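Local coordinates for 3-oxo-glucose-6-phosphate:glutamate aminotransferase (PDB 4K2M), which catalyses the reversible pyridoxal phosphate-dependent transamination of 3-dehydro-glucose 6-phosphate with glutamate to give kanosamine 6-phosphate, a step in kanosamine biosynthesis, at residues 116-130 and 256-268. Sequence-based numbering, arbitrary orientation.
Sequences LHKRYVIATSSGTDA and KAGAIATDNEELA. With O1G (3-deoxy-3-[(E)-({3-hydroxy-2-methyl-5-[(phosphonooxy)methyl]pyridin-4-yl}methylidene)amino]-6-O-phosphono-alpha-D-gluco pyranose), chain C.
Ile122 and Ile260 face each other as a hydrogen-bonded pair where edge strand 120-124 runs antiparallel to 258-262 in the mixed seven-stranded sheet of the aspartate aminotransferase fold. Their reciprocal N-H...O bonds are nearly straight (166°), and their side chains share one sheet face with Tyr120, Thr124 and Thr262. On that face Ile260 reaches helix 127-137, its CG1 packing 3.8 Å from Ala130 CB, whereas Ile122 CD1 leans toward Ala268 of helix 265-275. Tyr120 CB meets Ala268 CB at 3.5 Å; its ring turns the CD2-CE2 edge to Thr262 O and Asp263 O, and OH lies against CB and CG of Glu265. On the other face Val121 packs against Ala259 and Ala261, and Ala261 CB also touches Leu116 CD1 and Lys118 CG. Beyond the strand end, Asp263 OD1 accepts from Arg119 N, while its OD2 makes a long salt bridge with Lys118 NZ (3.5 Å), which also bonds Gly235 O. Ser126 OG accepts from Asp129 N, capping helix 127-137, whose N-terminus grips the pyridoxal phosphate group of the O1G external aldimine: Gly127 N binds O1G OP2, and Thr128 gives O1G OP1 two bonds, from N at 2.8 Å and OG1 at 2.7 Å.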
loop_
_atom_site.group_PDB
_atom_site.type_symbol
_atom_site.label_atom_id
_atom_site.label_comp_id
_atom_site.label_asym_id
_atom_site.label_seq_id
_atom_site.Cartn_x
_atom_site.Cartn_y
_atom_site.Cartn_z
ATOM N N LEU A 116 -3.874 -22.337 2.503
ATOM C CA LEU A 116 -5.125 -22.251 1.763
ATOM C C LEU A 116 -5.374 -23.438 0.836
ATOM O O LEU A 116 -6.474 -23.577 0.308
ATOM C CB LEU A 116 -5.145 -20.962 0.934
ATOM C CG LEU A 116 -5.087 -19.646 1.705
ATOM C CD1 LEU A 116 -4.902 -18.466 0.743
ATOM C CD2 LEU A 116 -6.355 -19.460 2.518
ATOM N N HIS A 117 -4.356 -24.279 0.639
ATOM C CA HIS A 117 -4.399 -25.331 -0.391
ATOM C C HIS A 117 -4.752 -24.751 -1.758
ATOM O O HIS A 117 -5.595 -25.298 -2.484
ATOM C CB HIS A 117 -5.388 -26.457 -0.031
ATOM C CG HIS A 117 -5.093 -27.131 1.276
ATOM N ND1 HIS A 117 -3.982 -27.924 1.474
ATOM C CD2 HIS A 117 -5.767 -27.132 2.451
ATOM C CE1 HIS A 117 -3.984 -28.381 2.715
ATOM N NE2 HIS A 117 -5.055 -27.914 3.328
ATOM N N LYS A 118 -4.120 -23.627 -2.098
ATOM C CA LYS A 118 -4.278 -23.013 -3.413
ATOM C C LYS A 118 -2.889 -22.951 -4.023
ATOM O O LYS A 118 -1.917 -22.647 -3.323
ATOM C CB LYS A 118 -4.854 -21.595 -3.270
ATOM C CG LYS A 118 -6.356 -21.559 -2.978
ATOM C CD LYS A 118 -7.140 -21.965 -4.219
ATOM C CE LYS A 118 -8.635 -22.077 -3.933
ATOM N NZ LYS A 118 -9.398 -22.418 -5.177
ATOM N N ARG A 119 -2.793 -23.227 -5.320
ATOM C CA ARG A 119 -1.488 -23.371 -5.953
ATOM C C ARG A 119 -0.726 -22.047 -6.028
ATOM O O ARG A 119 0.493 -22.024 -5.889
ATOM C CB ARG A 119 -1.634 -23.975 -7.353
ATOM C CG ARG A 119 -2.303 -25.346 -7.374
ATOM C CD ARG A 119 -2.528 -25.815 -8.809
ATOM N NE ARG A 119 -1.272 -25.814 -9.549
ATOM C CZ ARG A 119 -1.169 -25.985 -10.862
ATOM N NH1 ARG A 119 -2.255 -26.173 -11.600
ATOM N NH2 ARG A 119 0.026 -25.964 -11.439
ATOM N N TYR A 120 -1.448 -20.949 -6.243
ATOM C CA TYR A 120 -0.817 -19.647 -6.444
ATOM C C TYR A 120 -1.388 -18.605 -5.514
ATOM O O TYR A 120 -2.600 -18.465 -5.397
ATOM C CB TYR A 120 -1.030 -19.193 -7.891
ATOM C CG TYR A 120 -0.558 -20.218 -8.886
ATOM C CD1 TYR A 120 0.801 -20.388 -9.132
ATOM C CD2 TYR A 120 -1.465 -21.030 -9.566
ATOM C CE1 TYR A 120 1.246 -21.336 -10.027
ATOM C CE2 TYR A 120 -1.027 -21.985 -10.460
ATOM C CZ TYR A 120 0.335 -22.126 -10.687
ATOM O OH TYR A 120 0.785 -23.069 -11.584
ATOM N N VAL A 121 -0.502 -17.876 -4.854
ATOM C CA VAL A 121 -0.911 -16.786 -3.980
ATOM C C VAL A 121 -0.105 -15.569 -4.383
ATOM O O VAL A 121 1.118 -15.638 -4.517
ATOM C CB VAL A 121 -0.665 -17.119 -2.497
ATOM C CG1 VAL A 121 -0.915 -15.892 -1.620
ATOM C CG2 VAL A 121 -1.582 -18.260 -2.068
ATOM N N ILE A 122 -0.806 -14.471 -4.621
ATOM C CA ILE A 122 -0.175 -13.217 -4.994
ATOM C C ILE A 122 -0.487 -12.244 -3.867
ATOM O O ILE A 122 -1.651 -11.862 -3.679
ATOM C CB ILE A 122 -0.753 -12.671 -6.304
ATOM C CG1 ILE A 122 -0.536 -13.652 -7.458
ATOM C CG2 ILE A 122 -0.106 -11.335 -6.639
ATOM C CD1 ILE A 122 -1.711 -14.633 -7.721
ATOM N N ALA A 123 0.537 -11.874 -3.096
ATOM C CA ALA A 123 0.349 -10.979 -1.958
ATOM C C ALA A 123 0.263 -9.537 -2.464
ATOM O O ALA A 123 1.086 -9.102 -3.275
ATOM C CB ALA A 123 1.482 -11.137 -0.946
ATOM N N THR A 124 -0.737 -8.801 -1.989
ATOM C CA THR A 124 -1.025 -7.470 -2.513
ATOM C C THR A 124 -0.933 -6.424 -1.419
ATOM O O THR A 124 -0.756 -6.746 -0.242
ATOM C CB THR A 124 -2.447 -7.411 -3.098
ATOM O OG1 THR A 124 -3.388 -7.732 -2.073
ATOM C CG2 THR A 124 -2.626 -8.400 -4.242
ATOM N N SER A 125 -1.085 -5.160 -1.820
ATOM C CA SER A 125 -0.934 -4.039 -0.905
ATOM C C SER A 125 -2.174 -3.792 -0.055
ATOM O O SER A 125 -2.126 -2.984 0.864
ATOM C CB SER A 125 -0.589 -2.757 -1.681
ATOM O OG SER A 125 -1.518 -2.544 -2.719
ATOM N N SER A 126 -3.287 -4.458 -0.377
ATOM C CA SER A 126 -4.492 -4.416 0.463
ATOM C C SER A 126 -5.506 -5.416 -0.041
ATOM O O SER A 126 -5.375 -5.926 -1.147
ATOM C CB SER A 126 -5.135 -3.027 0.465
ATOM O OG SER A 126 -5.706 -2.728 -0.810
ATOM N N GLY A 127 -6.541 -5.657 0.758
ATOM C CA GLY A 127 -7.653 -6.497 0.347
ATOM C C GLY A 127 -8.413 -5.860 -0.802
ATOM O O GLY A 127 -8.817 -6.542 -1.749
ATOM N N THR A 128 -8.591 -4.540 -0.739
ATOM C CA THR A 128 -9.265 -3.818 -1.815
ATOM C C THR A 128 -8.551 -4.037 -3.144
ATOM O O THR A 128 -9.190 -4.306 -4.187
ATOM C CB THR A 128 -9.322 -2.297 -1.513
ATOM O OG1 THR A 128 -10.035 -2.092 -0.286
ATOM C CG2 THR A 128 -10.044 -1.559 -2.636
ATOM N N ASP A 129 -7.224 -3.936 -3.109
ATOM C CA ASP A 129 -6.424 -4.133 -4.309
ATOM C C ASP A 129 -6.526 -5.575 -4.806
ATOM O O ASP A 129 -6.550 -5.812 -6.014
ATOM C CB ASP A 129 -4.955 -3.770 -4.052
ATOM C CG ASP A 129 -4.751 -2.272 -3.818
ATOM O OD1 ASP A 129 -4.985 -1.494 -4.763
ATOM O OD2 ASP A 129 -4.360 -1.882 -2.689
ATOM N N ALA A 130 -6.584 -6.523 -3.880
ATOM C CA ALA A 130 -6.749 -7.919 -4.253
ATOM C C ALA A 130 -8.037 -8.122 -5.071
ATOM O O ALA A 130 -8.042 -8.820 -6.093
ATOM C CB ALA A 130 -6.762 -8.804 -3.000
ATOM N N LYS A 256 -1.129 -1.944 5.642
ATOM C CA LYS A 256 -2.063 -2.542 4.684
ATOM C C LYS A 256 -1.406 -3.693 3.918
ATOM O O LYS A 256 -0.213 -3.623 3.572
ATOM C CB LYS A 256 -2.601 -1.472 3.714
ATOM C CG LYS A 256 -3.608 -0.518 4.362
ATOM C CD LYS A 256 -4.251 0.442 3.362
ATOM C CE LYS A 256 -3.286 1.478 2.815
ATOM N NZ LYS A 256 -2.827 2.390 3.904
ATOM N N ALA A 257 -2.186 -4.747 3.668
ATOM C CA ALA A 257 -1.761 -5.854 2.822
ATOM C C ALA A 257 -2.959 -6.755 2.553
ATOM O O ALA A 257 -3.957 -6.685 3.265
ATOM C CB ALA A 257 -0.642 -6.659 3.518
ATOM N N GLY A 258 -2.849 -7.604 1.534
ATOM C CA GLY A 258 -3.874 -8.605 1.261
ATOM C C GLY A 258 -3.319 -9.703 0.374
ATOM O O GLY A 258 -2.114 -9.806 0.189
ATOM N N ALA A 259 -4.184 -10.550 -0.171
ATOM C CA ALA A 259 -3.688 -11.565 -1.092
ATOM C C ALA A 259 -4.748 -12.038 -2.043
ATOM O O ALA A 259 -5.941 -11.968 -1.749
ATOM C CB ALA A 259 -3.125 -12.745 -0.329
ATOM N N ILE A 260 -4.291 -12.544 -3.182
ATOM C CA ILE A 260 -5.154 -13.237 -4.126
ATOM C C ILE A 260 -4.702 -14.692 -4.144
ATOM O O ILE A 260 -3.506 -14.966 -4.202
ATOM C CB ILE A 260 -4.957 -12.673 -5.528
ATOM C CG1 ILE A 260 -5.466 -11.234 -5.598
ATOM C CG2 ILE A 260 -5.717 -13.513 -6.553
ATOM C CD1 ILE A 260 -5.046 -10.515 -6.882
ATOM N N ALA A 261 -5.642 -15.631 -4.089
ATOM C CA ALA A 261 -5.277 -17.041 -4.178
ATOM C C ALA A 261 -6.049 -17.689 -5.303
ATOM O O ALA A 261 -7.237 -17.435 -5.474
ATOM C CB ALA A 261 -5.549 -17.751 -2.867
ATOM N N THR A 262 -5.367 -18.512 -6.096
ATOM C CA THR A 262 -6.043 -19.201 -7.194
ATOM C C THR A 262 -5.307 -20.483 -7.521
ATOM O O THR A 262 -4.119 -20.612 -7.212
ATOM C CB THR A 262 -6.172 -18.307 -8.458
ATOM O OG1 THR A 262 -6.965 -18.991 -9.446
ATOM C CG2 THR A 262 -4.797 -17.981 -9.054
ATOM N N ASP A 263 -6.024 -21.440 -8.115
ATOM C CA ASP A 263 -5.390 -22.644 -8.629
ATOM C C ASP A 263 -4.998 -22.508 -10.097
ATOM O O ASP A 263 -4.293 -23.360 -10.637
ATOM C CB ASP A 263 -6.304 -23.863 -8.447
ATOM C CG ASP A 263 -6.324 -24.375 -7.018
ATOM O OD1 ASP A 263 -5.299 -24.246 -6.313
ATOM O OD2 ASP A 263 -7.366 -24.930 -6.598
ATOM N N ASN A 264 -5.445 -21.439 -10.751
ATOM C CA ASN A 264 -5.246 -21.330 -12.189
ATOM C C ASN A 264 -3.975 -20.566 -12.531
ATOM O O ASN A 264 -3.847 -19.395 -12.180
ATOM C CB ASN A 264 -6.436 -20.646 -12.859
ATOM C CG ASN A 264 -6.343 -20.698 -14.364
ATOM O OD1 ASN A 264 -5.642 -19.896 -14.980
ATOM N ND2 ASN A 264 -7.038 -21.660 -14.969
ATOM N N GLU A 265 -3.044 -21.224 -13.222
ATOM C CA GLU A 265 -1.745 -20.618 -13.527
ATOM C C GLU A 265 -1.830 -19.384 -14.421
ATOM O O GLU A 265 -1.147 -18.385 -14.167
ATOM C CB GLU A 265 -0.787 -21.653 -14.142
ATOM C CG GLU A 265 0.670 -21.165 -14.254
ATOM C CD GLU A 265 0.954 -20.432 -15.563
ATOM O OE1 GLU A 265 0.172 -20.599 -16.523
ATOM O OE2 GLU A 265 1.962 -19.690 -15.629
ATOM N N GLU A 266 -2.626 -19.441 -15.487
ATOM C CA GLU A 266 -2.702 -18.274 -16.362
ATOM C C GLU A 266 -3.327 -17.103 -15.616
ATOM O O GLU A 266 -2.945 -15.948 -15.808
ATOM C CB GLU A 266 -3.506 -18.556 -17.631
ATOM C CG GLU A 266 -2.837 -19.522 -18.611
ATOM C CD GLU A 266 -1.646 -18.921 -19.351
ATOM O OE1 GLU A 266 -1.408 -17.694 -19.248
ATOM O OE2 GLU A 266 -0.951 -19.690 -20.050
ATOM N N LEU A 267 -4.297 -17.408 -14.764
ATOM C CA LEU A 267 -4.965 -16.364 -13.994
ATOM C C LEU A 267 -3.983 -15.760 -12.992
ATOM O O LEU A 267 -3.918 -14.543 -12.833
ATOM C CB LEU A 267 -6.206 -16.924 -13.298
ATOM C CG LEU A 267 -7.131 -15.976 -12.560
ATOM C CD1 LEU A 267 -7.564 -14.822 -13.473
ATOM C CD2 LEU A 267 -8.348 -16.770 -12.056
ATOM N N ALA A 268 -3.196 -16.609 -12.335
ATOM C CA ALA A 268 -2.150 -16.141 -11.432
ATOM C C ALA A 268 -1.162 -15.207 -12.122
ATOM O O ALA A 268 -0.781 -14.170 -11.573
ATOM C CB ALA A 268 -1.416 -17.323 -10.812
HETATM P P O1G C . -8.517 -3.842 3.013
HETATM C C3A O1G C . -13.740 -5.991 4.375
HETATM O O3 O1G C . -14.163 -5.975 5.662
HETATM C C1 O1G C . -13.055 -1.527 8.862
HETATM N "N1'" O1G C . -13.918 -6.729 2.134
HETATM C C2 O1G C . -13.367 -2.627 7.843
HETATM O O2 O1G C . -14.141 -3.603 8.619
HETATM C C9A O1G C . -14.386 -6.749 3.393
HETATM C C2A O1G C . -15.599 -7.615 3.686
HETATM C C3 O1G C . -12.113 -3.267 7.223
HETATM N "N3'" O1G C . -12.629 -4.076 6.104
HETATM O O1 O1G C . -12.500 -2.063 10.073
HETATM C C4 O1G C . -11.078 -2.212 6.783
HETATM O O4 O1G C . -9.876 -3.004 6.706
HETATM C C4A O1G C . -12.632 -5.226 4.056
HETATM C C4B O1G C . -11.948 -4.396 5.069
HETATM C C5 O1G C . -10.864 -1.242 7.944
HETATM O O5 O1G C . -12.091 -0.610 8.329
HETATM C C5A O1G C . -12.171 -5.220 2.743
HETATM C C5T O1G C . -10.968 -4.430 2.201
HETATM C C6 O1G C . -10.030 -0.043 7.589
HETATM C C6A O1G C . -12.843 -5.981 1.799
HETATM O OP1 O1G C . -8.438 -3.132 1.679
HETATM O OP2 O1G C . -7.349 -4.733 3.271
HETATM O OP3 O1G C . -8.886 -2.872 4.160
HETATM O OP4 O1G C . -9.764 -4.895 2.855
HETATM O O6 O1G C . -9.608 0.719 8.655
HETATM P "P'" O1G C . -8.184 1.466 8.618
HETATM O OP6 O1G C . -7.149 0.365 8.522
HETATM O OP7 O1G C . -8.169 2.421 7.447
HETATM O OP8 O1G C . -8.170 2.185 9.970
HETATM O O HOH W 1 -7.210 -26.219 -4.528
HETATM O O HOH W 2 -5.037 -26.756 -4.997
HETATM O O HOH W 3 -8.923 -21.269 -8.008
HETATM O O HOH W 4 -9.657 -19.281 -5.395
#